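Local atomic coordinates of DNR protein (Pseudomonas aeruginosa, PDB entry 2Z69), a protein that senses nitric oxide in Pseudomonas aeruginosa and, as a dimeric regulator of the CRP/FNR type, probably binds DNA to control transcription of dissimilative nitrate respiration genes. Residues Q12-H17 / Q110-S115; H18-L23 / H54-L59. All blocks are in the same frame, centred on the assembly; numbering follows the deposited sequence.

Contact 1. Residues Q12-H17 / Q110-S115; sequences QLLQSH and QLFRFS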
loop_
_atom_site.group_PDB
_atom_site.type_symbol
_atom_site.label_atom_id
_atom_site.label_comp_id
_atom_site.label_asym_id
_atom_site.label_seq_id
_atom_site.Cartn_x
_atom_site.Cartn_y
_atom_site.Cartn_z
ATOM N N GLN B 12 -16.268 -10.664 -19.047
ATOM C CA GLN B 12 -17.147 -11.412 -18.141
ATOM C C GLN B 12 -16.452 -12.218 -17.031
ATOM O O GLN B 12 -16.845 -12.114 -15.864
ATOM C CB GLN B 12 -18.072 -12.320 -18.951
ATOM C CG GLN B 12 -19.210 -12.939 -18.150
ATOM C CD GLN B 12 -20.393 -13.307 -19.021
ATOM O OE1 GLN B 12 -20.810 -12.528 -19.883
ATOM N NE2 GLN B 12 -20.951 -14.493 -18.795
ATOM N N LEU B 13 -15.438 -13.016 -17.377
ATOM C CA LEU B 13 -14.736 -13.835 -16.365
ATOM C C LEU B 13 -13.757 -13.008 -15.515
ATOM O O LEU B 13 -13.610 -13.234 -14.318
ATOM C CB LEU B 13 -14.098 -15.107 -16.975
ATOM C CG LEU B 13 -12.660 -15.229 -17.501
ATOM C CD1 LEU B 13 -12.289 -16.690 -17.720
ATOM C CD2 LEU B 13 -12.440 -14.440 -18.775
ATOM N N LEU B 14 -13.135 -12.011 -16.131
ATOM C CA LEU B 14 -12.226 -11.116 -15.426
ATOM C C LEU B 14 -12.892 -10.186 -14.439
ATOM O O LEU B 14 -12.268 -9.807 -13.437
ATOM C CB LEU B 14 -11.431 -10.279 -16.418
ATOM C CG LEU B 14 -10.419 -11.112 -17.180
ATOM C CD1 LEU B 14 -9.659 -10.217 -18.139
ATOM C CD2 LEU B 14 -9.468 -11.727 -16.176
ATOM N N GLN B 15 -14.136 -9.786 -14.730
ATOM C CA GLN B 15 -14.809 -8.784 -13.921
ATOM C C GLN B 15 -15.150 -9.338 -12.532
ATOM O O GLN B 15 -15.331 -8.581 -11.580
ATOM C CB GLN B 15 -16.051 -8.229 -14.651
ATOM C CG GLN B 15 -16.579 -6.923 -14.082
ATOM C CD GLN B 15 -15.730 -5.695 -14.439
ATOM O OE1 GLN B 15 -15.896 -5.097 -15.509
ATOM N NE2 GLN B 15 -14.852 -5.289 -13.520
ATOM N N SER B 16 -15.208 -10.662 -12.409
ATOM C CA SER B 16 -15.520 -11.298 -11.116
ATOM C C SER B 16 -14.365 -11.176 -10.125
ATOM O O SER B 16 -14.570 -11.082 -8.913
ATOM C CB SER B 16 -15.896 -12.774 -11.303
ATOM O OG SER B 16 -14.962 -13.439 -12.133
ATOM N N HIS B 17 -13.158 -11.169 -10.656
ATOM C CA HIS B 17 -11.948 -11.173 -9.865
ATOM C C HIS B 17 -11.632 -9.808 -9.237
ATOM O O HIS B 17 -11.643 -8.791 -9.932
ATOM C CB HIS B 17 -10.784 -11.616 -10.756
ATOM C CG HIS B 17 -9.534 -11.900 -9.994
ATOM N ND1 HIS B 17 -8.734 -10.902 -9.487
ATOM C CD2 HIS B 17 -8.961 -13.067 -9.627
ATOM C CE1 HIS B 17 -7.717 -11.441 -8.839
ATOM N NE2 HIS B 17 -7.825 -12.755 -8.918
ATOM N N GLN B 110 -3.243 -22.007 -19.890
ATOM C CA GLN B 110 -3.400 -20.844 -20.725
ATOM C C GLN B 110 -3.569 -19.628 -19.827
ATOM O O GLN B 110 -4.293 -19.679 -18.835
ATOM C CB GLN B 110 -4.605 -20.994 -21.688
ATOM C CG GLN B 110 -4.628 -19.900 -22.731
ATOM C CD GLN B 110 -5.667 -20.108 -23.816
ATOM O OE1 GLN B 110 -6.849 -20.174 -23.531
ATOM N NE2 GLN B 110 -5.224 -20.196 -25.068
ATOM N N LEU B 111 -2.915 -18.529 -20.194
ATOM C CA LEU B 111 -2.928 -17.322 -19.360
ATOM C C LEU B 111 -3.135 -16.062 -20.155
ATOM O O LEU B 111 -2.939 -16.069 -21.371
ATOM C CB LEU B 111 -1.623 -17.175 -18.555
ATOM C CG LEU B 111 -1.149 -18.458 -17.871
ATOM C CD1 LEU B 111 0.114 -18.923 -18.616
ATOM C CD2 LEU B 111 -0.805 -18.217 -16.441
ATOM N N PHE B 112 -3.539 -14.996 -19.447
ATOM C CA PHE B 112 -3.439 -13.623 -19.905
ATOM C C PHE B 112 -2.249 -13.023 -19.199
ATOM O O PHE B 112 -2.149 -13.151 -17.987
ATOM C CB PHE B 112 -4.676 -12.841 -19.476
ATOM C CG PHE B 112 -5.888 -13.106 -20.311
ATOM C CD1 PHE B 112 -7.122 -13.306 -19.704
ATOM C CD2 PHE B 112 -5.804 -13.128 -21.705
ATOM C CE1 PHE B 112 -8.277 -13.531 -20.458
ATOM C CE2 PHE B 112 -6.955 -13.346 -22.486
ATOM C CZ PHE B 112 -8.200 -13.543 -21.857
ATOM N N ARG B 113 -1.339 -12.395 -19.934
ATOM C CA ARG B 113 -0.214 -11.667 -19.339
ATOM C C ARG B 113 -0.548 -10.194 -19.392
ATOM O O ARG B 113 -0.647 -9.629 -20.488
ATOM C CB ARG B 113 1.056 -11.872 -20.152
ATOM C CG ARG B 113 2.144 -10.835 -19.892
ATOM C CD ARG B 113 3.557 -11.279 -20.391
ATOM N NE ARG B 113 3.505 -11.613 -21.798
ATOM C CZ ARG B 113 3.871 -12.767 -22.345
ATOM N NH1 ARG B 113 4.389 -13.761 -21.625
ATOM N NH2 ARG B 113 3.737 -12.904 -23.648
ATOM N N PHE B 114 -0.723 -9.562 -18.238
ATOM C CA PHE B 114 -1.017 -8.134 -18.203
ATOM C C PHE B 114 0.232 -7.343 -17.859
ATOM O O PHE B 114 0.962 -7.709 -16.953
ATOM C CB PHE B 114 -2.065 -7.861 -17.152
ATOM C CG PHE B 114 -3.374 -8.520 -17.413
ATOM C CD1 PHE B 114 -3.735 -9.669 -16.738
ATOM C CD2 PHE B 114 -4.260 -7.986 -18.313
ATOM C CE1 PHE B 114 -4.956 -10.259 -16.951
ATOM C CE2 PHE B 114 -5.480 -8.589 -18.532
ATOM C CZ PHE B 114 -5.820 -9.728 -17.846
ATOM N N SER B 115 0.485 -6.261 -18.582
ATOM C CA SER B 115 1.570 -5.344 -18.276
ATOM C C SER B 115 1.344 -4.630 -16.940
ATOM O O SER B 115 0.239 -4.111 -16.674
ATOM C CB SER B 115 1.643 -4.295 -19.395
ATOM O OG SER B 115 2.523 -3.254 -19.069
#

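Contact 2. Residues H18-L23 / H54-L59; sequences HLFEPL and HAFYYL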
loop_
_atom_site.group_PDB
_atom_site.type_symbol
_atom_site.label_atom_id
_atom_site.label_comp_id
_atom_site.label_asym_id
_atom_site.label_seq_id
_atom_site.Cartn_x
_atom_site.Cartn_y
_atom_site.Cartn_z
ATOM N N HIS B 18 -11.305 -9.797 -7.943
ATOM C CA HIS B 18 -11.074 -8.546 -7.186
ATOM C C HIS B 18 -10.055 -7.551 -7.776
ATOM O O HIS B 18 -10.112 -6.364 -7.445
ATOM C CB HIS B 18 -10.692 -8.836 -5.724
ATOM C CG HIS B 18 -9.369 -9.521 -5.570
ATOM N ND1 HIS B 18 -8.169 -8.837 -5.570
ATOM C CD2 HIS B 18 -9.052 -10.835 -5.446
ATOM C CE1 HIS B 18 -7.173 -9.701 -5.449
ATOM N NE2 HIS B 18 -7.683 -10.917 -5.356
ATOM N N LEU B 19 -9.128 -8.012 -8.627
ATOM C CA LEU B 19 -8.116 -7.097 -9.208
ATOM C C LEU B 19 -8.644 -6.241 -10.356
ATOM O O LEU B 19 -8.054 -5.196 -10.697
ATOM C CB LEU B 19 -6.859 -7.860 -9.661
ATOM C CG LEU B 19 -5.863 -8.183 -8.547
ATOM C CD1 LEU B 19 -4.589 -8.772 -9.100
ATOM C CD2 LEU B 19 -5.561 -6.959 -7.679
ATOM N N PHE B 20 -9.749 -6.699 -10.944
ATOM C CA PHE B 20 -10.319 -6.106 -12.145
ATOM C C PHE B 20 -11.738 -5.635 -11.887
ATOM O O PHE B 20 -12.286 -4.881 -12.679
ATOM C CB PHE B 20 -10.300 -7.104 -13.322
ATOM C CG PHE B 20 -8.982 -7.787 -13.517
ATOM C CD1 PHE B 20 -8.737 -9.031 -12.943
ATOM C CD2 PHE B 20 -7.977 -7.177 -14.240
ATOM C CE1 PHE B 20 -7.495 -9.673 -13.116
ATOM C CE2 PHE B 20 -6.742 -7.793 -14.394
ATOM C CZ PHE B 20 -6.508 -9.050 -13.841
ATOM N N GLU B 21 -12.322 -6.089 -10.778
ATOM C CA GLU B 21 -13.703 -5.733 -10.393
ATOM C C GLU B 21 -13.985 -4.221 -10.338
ATOM O O GLU B 21 -14.952 -3.751 -10.968
ATOM C CB GLU B 21 -14.087 -6.424 -9.066
ATOM C CG GLU B 21 -15.170 -5.720 -8.241
ATOM C CD GLU B 21 -16.529 -5.753 -8.903
ATOM O OE1 GLU B 21 -16.753 -6.656 -9.740
ATOM O OE2 GLU B 21 -17.371 -4.875 -8.592
ATOM N N PRO B 22 -13.161 -3.446 -9.589
ATOM C CA PRO B 22 -13.480 -2.007 -9.455
ATOM C C PRO B 22 -13.279 -1.201 -10.751
ATOM O O PRO B 22 -13.673 -0.025 -10.819
ATOM C CB PRO B 22 -12.516 -1.527 -8.358
ATOM C CG PRO B 22 -11.915 -2.790 -7.746
ATOM C CD PRO B 22 -11.947 -3.807 -8.831
ATOM N N LEU B 23 -12.681 -1.840 -11.761
ATOM C CA LEU B 23 -12.513 -1.239 -13.076
ATOM C C LEU B 23 -13.845 -1.130 -13.792
ATOM O O LEU B 23 -14.695 -2.018 -13.665
ATOM C CB LEU B 23 -11.547 -2.062 -13.925
ATOM C CG LEU B 23 -10.080 -2.080 -13.488
ATOM C CD1 LEU B 23 -9.259 -2.943 -14.438
ATOM C CD2 LEU B 23 -9.517 -0.675 -13.437
ATOM N N HIS B 54 7.948 -7.412 -15.472
ATOM C CA HIS B 54 7.116 -6.362 -16.090
ATOM C C HIS B 54 5.623 -6.714 -16.180
ATOM O O HIS B 54 4.836 -5.893 -16.606
ATOM C CB HIS B 54 7.610 -6.038 -17.517
ATOM C CG HIS B 54 8.997 -5.489 -17.572
ATOM N ND1 HIS B 54 9.430 -4.487 -16.739
ATOM C CD2 HIS B 54 10.039 -5.781 -18.386
ATOM C CE1 HIS B 54 10.686 -4.191 -17.024
ATOM N NE2 HIS B 54 11.077 -4.959 -18.022
ATOM N N ALA B 55 5.228 -7.919 -15.794
ATOM C CA ALA B 55 3.850 -8.343 -16.020
ATOM C C ALA B 55 3.335 -9.225 -14.900
ATOM O O ALA B 55 4.124 -9.873 -14.225
ATOM C CB ALA B 55 3.753 -9.079 -17.331
ATOM N N PHE B 56 2.024 -9.219 -14.672
ATOM C CA PHE B 56 1.396 -10.260 -13.861
ATOM C C PHE B 56 0.415 -11.048 -14.742
ATOM O O PHE B 56 0.184 -10.660 -15.890
ATOM C CB PHE B 56 0.695 -9.675 -12.637
ATOM C CG PHE B 56 -0.485 -8.830 -12.961
ATOM C CD1 PHE B 56 -0.317 -7.523 -13.451
ATOM C CD2 PHE B 56 -1.778 -9.299 -12.727
ATOM C CE1 PHE B 56 -1.412 -6.721 -13.739
ATOM C CE2 PHE B 56 -2.891 -8.506 -13.020
ATOM C CZ PHE B 56 -2.711 -7.212 -13.509
ATOM N N TYR B 57 -0.142 -12.127 -14.186
ATOM C CA TYR B 57 -0.835 -13.149 -14.951
ATOM C C TYR B 57 -2.222 -13.469 -14.378
ATOM O O TYR B 57 -2.426 -13.480 -13.173
ATOM C CB TYR B 57 0.004 -14.418 -15.005
ATOM C CG TYR B 57 1.267 -14.187 -15.785
ATOM C CD1 TYR B 57 2.374 -13.559 -15.204
ATOM C CD2 TYR B 57 1.319 -14.520 -17.137
ATOM C CE1 TYR B 57 3.532 -13.292 -15.977
ATOM C CE2 TYR B 57 2.433 -14.242 -17.896
ATOM C CZ TYR B 57 3.538 -13.661 -17.311
ATOM O OH TYR B 57 4.646 -13.424 -18.125
ATOM N N TYR B 58 -3.180 -13.676 -15.275
ATOM C CA TYR B 58 -4.420 -14.334 -14.906
ATOM C C TYR B 58 -4.402 -15.736 -15.515
ATOM O O TYR B 58 -4.141 -15.900 -16.719
ATOM C CB TYR B 58 -5.589 -13.536 -15.431
ATOM C CG TYR B 58 -6.932 -14.152 -15.170
ATOM C CD1 TYR B 58 -7.531 -14.939 -16.147
ATOM C CD2 TYR B 58 -7.589 -13.959 -13.963
ATOM C CE1 TYR B 58 -8.756 -15.517 -15.960
ATOM C CE2 TYR B 58 -8.866 -14.534 -13.751
ATOM C CZ TYR B 58 -9.421 -15.313 -14.771
ATOM O OH TYR B 58 -10.614 -15.917 -14.642
ATOM N N LEU B 59 -4.673 -16.743 -14.692
ATOM C CA LEU B 59 -4.657 -18.138 -15.155
ATOM C C LEU B 59 -6.050 -18.532 -15.666
ATOM O O LEU B 59 -6.987 -18.763 -14.890
ATOM C CB LEU B 59 -4.174 -19.072 -14.006
ATOM C CG LEU B 59 -3.886 -20.548 -14.258
ATOM C CD1 LEU B 59 -2.973 -20.759 -15.441
ATOM C CD2 LEU B 59 -3.313 -21.191 -12.988
#

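Contact 1. Residues Q12-H17 / Q110-S115
Leu14 meets Phe112 and Phe114 where the N-terminal helix 6-14 lies against a sheet of the beta barrel. This barrel is the cyclic nucleotide-binding-type fold of the sensor domain. One methyl group makes both contacts. Leu14 CD1 lies 3.9 Å from Phe114 CZ, at the edge of that ring and near its plane. The same CD1 is 4.3 Å from Phe112 CE1, and it approaches that ring obliquely. Leu14 and Phe114 reach for each other from opposite directions. With CG anti to the carbonyl carbon (chi1 -70°), Leu14 extends CD1 toward the strand, and Phe114 has the same first torsion (chi1 -63°). All three touching residues are buried, and the contact is purely apolar.

Phe112 and Phe114 are two residues apart on strand 109-115, and both are directed at the helix. Arg113, between them, turns to the other face of the sheet and forms a salt bridge with Asp36. Further apolar cover comes from helix 25-33: Leu32 touches both Leu14 and Phe112, and Leu31 touches Phe114. The ring of His10, one helical turn before Leu14, meets Phe112 edge-to-face.

The backbone after Leu14 is held by His17 N, which bonds to Leu14 O at 3.2 Å. The Ser16 hydroxyl turns back on the chain, where Ser16 OG donates to Leu13 O at 2.6 Å, tilted 31° from the carbonyl plane.

Contact 2. Residues H18-L23 / H54-L59
Phe20 and Phe56 are brought ring to ring by different first torsions. Phe20 has CG anti to its carbonyl carbon (chi1 -48°). Phe56 holds CG between the backbone N and the carbonyl carbon (chi1 67°), and from strand 55-59 its ring reaches toward the loop. The two side chains come from opposite directions inside the beta barrel domain of the cyclic nucleotide-binding type. Segment 18-23 lies in the connection between helix 6-14 and helix 25-33, and it packs on the barrel sheet here.

Phe20 CZ comes within 3.7 Å of Phe56 CE2. It lies at the edge of the Phe56 ring, near its plane. Seen from Phe20, the same approach is oblique. Phe20 also reaches Tyr58, two residues further along the strand, with CE1 4.4 Å from Tyr58 CD2. Leu19 adds a second apolar contact to Phe56, its CD1 standing 4.3 Å from Phe56 CE2. Leu19 CB lies over one face of the neighbouring Phe20 ring, 3.9 Å above its plane and toward the rim. All four touching residues are buried.

Phe114, on the adjacent strand, meets both Phe20 and Phe56, so three phenylalanine rings cluster. Tyr119 meets Phe56 edge-to-face, and its hydroxyl bonds to Leu19 O. This phenol therefore touches both sides of the contact. Leu28 and Leu31 of helix 25-33 also pack on Phe20.

Phe20 is also the first residue of a type I beta turn that runs to Leu23, closed by Leu23 N bonding to Phe20 O at 3.2 Å.

Both contacts belong to the buried core, and their centres are about 6 Å apart. They use neighbouring antiparallel strands of one sheet, 109-115 in contact 1 and 55-59 in contact 2. These strands are probably joined by backbone hydrogen bonds: Phe114 N lies 2.7 Å from Phe56 O, and Phe112 N lies 2.9 Å from Tyr58 O. The other sides are consecutive in the chain, the end of a helix and then a loop. Contact 1 sets an aliphatic methyl against two rings. Contact 2 is mainly aromatic against aromatic. Phe114 belongs to contact 1 but also meets the rings of contact 2, and helix 25-33 packs on both.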